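Local coordinates for glutathione S-transferase, N-terminal domain protein (Pseudomonas putida, PDB 4NAX) that probably works as a glutathione-dependent transferase of the GST superfamily and binds one glutathione disulfide per subunit, at residues R11-K16 / E46-S51. Sequence-based numbering, arbitrary orientation.
Sequences RKWPAK and EAHKVS
The carboxylate of Glu46 is gripped by successive backbone amides. OE2 accepts a hydrogen bond from Lys16 N through its syn lone pair, at 2.8 Å and with an N-H...O angle of 156°, while OE1 bonds to His17 N and Gln22 NE2. A glutamate suits this place because its chain, with CG anti to the backbone N (chi1 -178°) and extended beyond, carries both oxygens from the strand to the loop. Lys16 contributes mainly its amide and the root of its side chain, CB lying 3.5 Å from Glu46 OE2. Further along, Trp13 CB sits over one face of the His48 imidazole, off-centre, in a CH-pi contact 4.1 Å from the centroid; histidine fits here by offering that flat face while its NE2 is held by Gln22. The side chains of Trp13 and His48 pass alongside one another, pointing opposite ways, with Trp13 CD1 3.8 Å from His48 CB. Trp13 NE1 donates to Lys49 O at 3.0 Å, a bent bond (134°) that approaches from above the carbonyl plane. Val50 CG2 packs off-centre on one face of the indole, 3.8 Å from Trp13 CZ2; Lys12 CG lies against the opposite face. Tryptophan suits its position because one flat group supplies both the N-H and these broad faces. An alanine in place of Trp13 would probably leave Lys49 O without this donor and open a gap beside Val50. The contact thus fastens the loop after helix 9-12 to strand 45-49, an outermost strand of the thioredoxin-like sheet, with the indole wedged among Tyr24 of the adjoining parallel strand 21-25, Asp56, and Phe62 of helix 60-65.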
loop_
_atom_site.group_PDB
_atom_site.type_symbol
_atom_site.label_atom_id
_atom_site.label_comp_id
_atom_site.label_asym_id
_atom_site.label_seq_id
_atom_site.Cartn_x
_atom_site.Cartn_y
_atom_site.Cartn_z
ATOM N N ARG A 11 -12.034 -13.569 22.081
ATOM C CA ARG A 11 -11.888 -14.740 22.941
ATOM C C ARG A 11 -10.436 -14.881 23.380
ATOM O O ARG A 11 -10.146 -15.276 24.508
ATOM C CB ARG A 11 -12.337 -16.016 22.218
ATOM C CG ARG A 11 -13.828 -16.064 21.949
ATOM C CD ARG A 11 -14.196 -17.259 21.090
ATOM N NE ARG A 11 -15.406 -16.996 20.316
ATOM C CZ ARG A 11 -15.777 -17.667 19.225
ATOM N NH1 ARG A 11 -15.016 -18.640 18.724
ATOM N NH2 ARG A 11 -16.915 -17.348 18.616
ATOM N N LYS A 12 -9.524 -14.534 22.477
ATOM C CA LYS A 12 -8.109 -14.673 22.747
ATOM C C LYS A 12 -7.505 -13.438 23.420
ATOM O O LYS A 12 -6.604 -13.569 24.254
ATOM C CB LYS A 12 -7.384 -15.058 21.458
ATOM C CG LYS A 12 -5.915 -15.366 21.623
ATOM C CD LYS A 12 -5.387 -15.989 20.347
ATOM C CE LYS A 12 -3.902 -16.279 20.427
ATOM N NZ LYS A 12 -3.613 -17.437 21.305
ATOM N N TRP A 13 -8.016 -12.257 23.075
ATOM C CA TRP A 13 -7.633 -11.010 23.728
ATOM C C TRP A 13 -8.891 -10.285 24.210
ATOM O O TRP A 13 -9.403 -9.414 23.528
ATOM C CB TRP A 13 -6.866 -10.124 22.766
ATOM C CG TRP A 13 -5.529 -10.653 22.362
ATOM C CD1 TRP A 13 -4.356 -10.514 23.026
ATOM C CD2 TRP A 13 -5.240 -11.423 21.195
ATOM N NE1 TRP A 13 -3.344 -11.146 22.342
ATOM C CE2 TRP A 13 -3.861 -11.699 21.206
ATOM C CE3 TRP A 13 -6.001 -11.872 20.122
ATOM C CZ2 TRP A 13 -3.243 -12.432 20.207
ATOM C CZ3 TRP A 13 -5.379 -12.567 19.114
ATOM C CH2 TRP A 13 -4.010 -12.850 19.165
ATOM N N PRO A 14 -9.411 -10.666 25.394
ATOM C CA PRO A 14 -10.636 -10.025 25.861
ATOM C C PRO A 14 -10.488 -8.522 26.056
ATOM O O PRO A 14 -9.434 -8.049 26.447
ATOM C CB PRO A 14 -10.913 -10.712 27.203
ATOM C CG PRO A 14 -10.189 -12.006 27.139
ATOM C CD PRO A 14 -9.002 -11.787 26.249
ATOM N N ALA A 15 -11.574 -7.799 25.819
ATOM C CA ALA A 15 -11.621 -6.379 26.041
ATOM C C ALA A 15 -11.954 -6.076 27.506
ATOM O O ALA A 15 -13.035 -6.418 27.986
ATOM C CB ALA A 15 -12.670 -5.752 25.140
ATOM N N LYS A 16 -11.024 -5.438 28.211
ATOM C CA LYS A 16 -11.273 -4.850 29.535
ATOM C C LYS A 16 -12.125 -3.589 29.435
ATOM O O LYS A 16 -12.814 -3.220 30.394
ATOM C CB LYS A 16 -9.950 -4.525 30.249
ATOM C CG LYS A 16 -9.053 -5.734 30.423
ATOM C CD LYS A 16 -7.872 -5.486 31.340
ATOM C CE LYS A 16 -7.286 -6.816 31.811
ATOM N NZ LYS A 16 -8.101 -7.493 32.860
ATOM N N GLU A 46 -7.461 0.370 23.593
ATOM C CA GLU A 46 -6.995 -0.717 24.422
ATOM C C GLU A 46 -6.077 -1.579 23.572
ATOM O O GLU A 46 -6.509 -2.263 22.631
ATOM C CB GLU A 46 -8.185 -1.531 24.931
ATOM C CG GLU A 46 -7.781 -2.656 25.859
ATOM C CD GLU A 46 -8.951 -3.442 26.419
ATOM O OE1 GLU A 46 -10.116 -3.019 26.273
ATOM O OE2 GLU A 46 -8.682 -4.504 27.033
ATOM N N ALA A 47 -4.794 -1.529 23.906
ATOM C CA ALA A 47 -3.775 -2.252 23.171
ATOM C C ALA A 47 -3.577 -3.679 23.676
ATOM O O ALA A 47 -3.553 -3.949 24.881
ATOM C CB ALA A 47 -2.450 -1.495 23.215
ATOM N N HIS A 48 -3.410 -4.578 22.720
ATOM C CA HIS A 48 -3.195 -5.984 22.971
ATOM C C HIS A 48 -1.982 -6.466 22.216
ATOM O O HIS A 48 -1.872 -6.252 21.002
ATOM C CB HIS A 48 -4.400 -6.796 22.504
ATOM C CG HIS A 48 -5.684 -6.418 23.171
ATOM N ND1 HIS A 48 -6.017 -6.803 24.457
ATOM C CD2 HIS A 48 -6.705 -5.649 22.735
ATOM C CE1 HIS A 48 -7.206 -6.329 24.762
ATOM N NE2 HIS A 48 -7.631 -5.600 23.746
ATOM N N LYS A 49 -1.078 -7.132 22.923
ATOM C CA LYS A 49 0.112 -7.684 22.289
ATOM C C LYS A 49 -0.145 -9.020 21.595
ATOM O O LYS A 49 -0.610 -9.983 22.227
ATOM C CB LYS A 49 1.204 -7.873 23.333
ATOM C CG LYS A 49 2.484 -8.426 22.741
ATOM C CD LYS A 49 3.578 -8.553 23.787
ATOM C CE LYS A 49 4.863 -9.014 23.147
ATOM N NZ LYS A 49 5.890 -9.349 24.168
ATOM N N VAL A 50 0.159 -9.055 20.302
ATOM C CA VAL A 50 0.091 -10.244 19.476
ATOM C C VAL A 50 1.524 -10.752 19.320
ATOM O O VAL A 50 2.326 -10.155 18.609
ATOM C CB VAL A 50 -0.526 -9.917 18.096
ATOM C CG1 VAL A 50 -0.559 -11.144 17.203
ATOM C CG2 VAL A 50 -1.934 -9.373 18.285
ATOM N N SER A 51 1.860 -11.816 20.049
ATOM C CA SER A 51 3.230 -12.322 20.098
ATOM C C SER A 51 3.529 -13.286 18.962
ATOM O O SER A 51 2.914 -14.359 18.866
ATOM C CB SER A 51 3.485 -13.034 21.422
ATOM O OG SER A 51 4.750 -13.676 21.406
#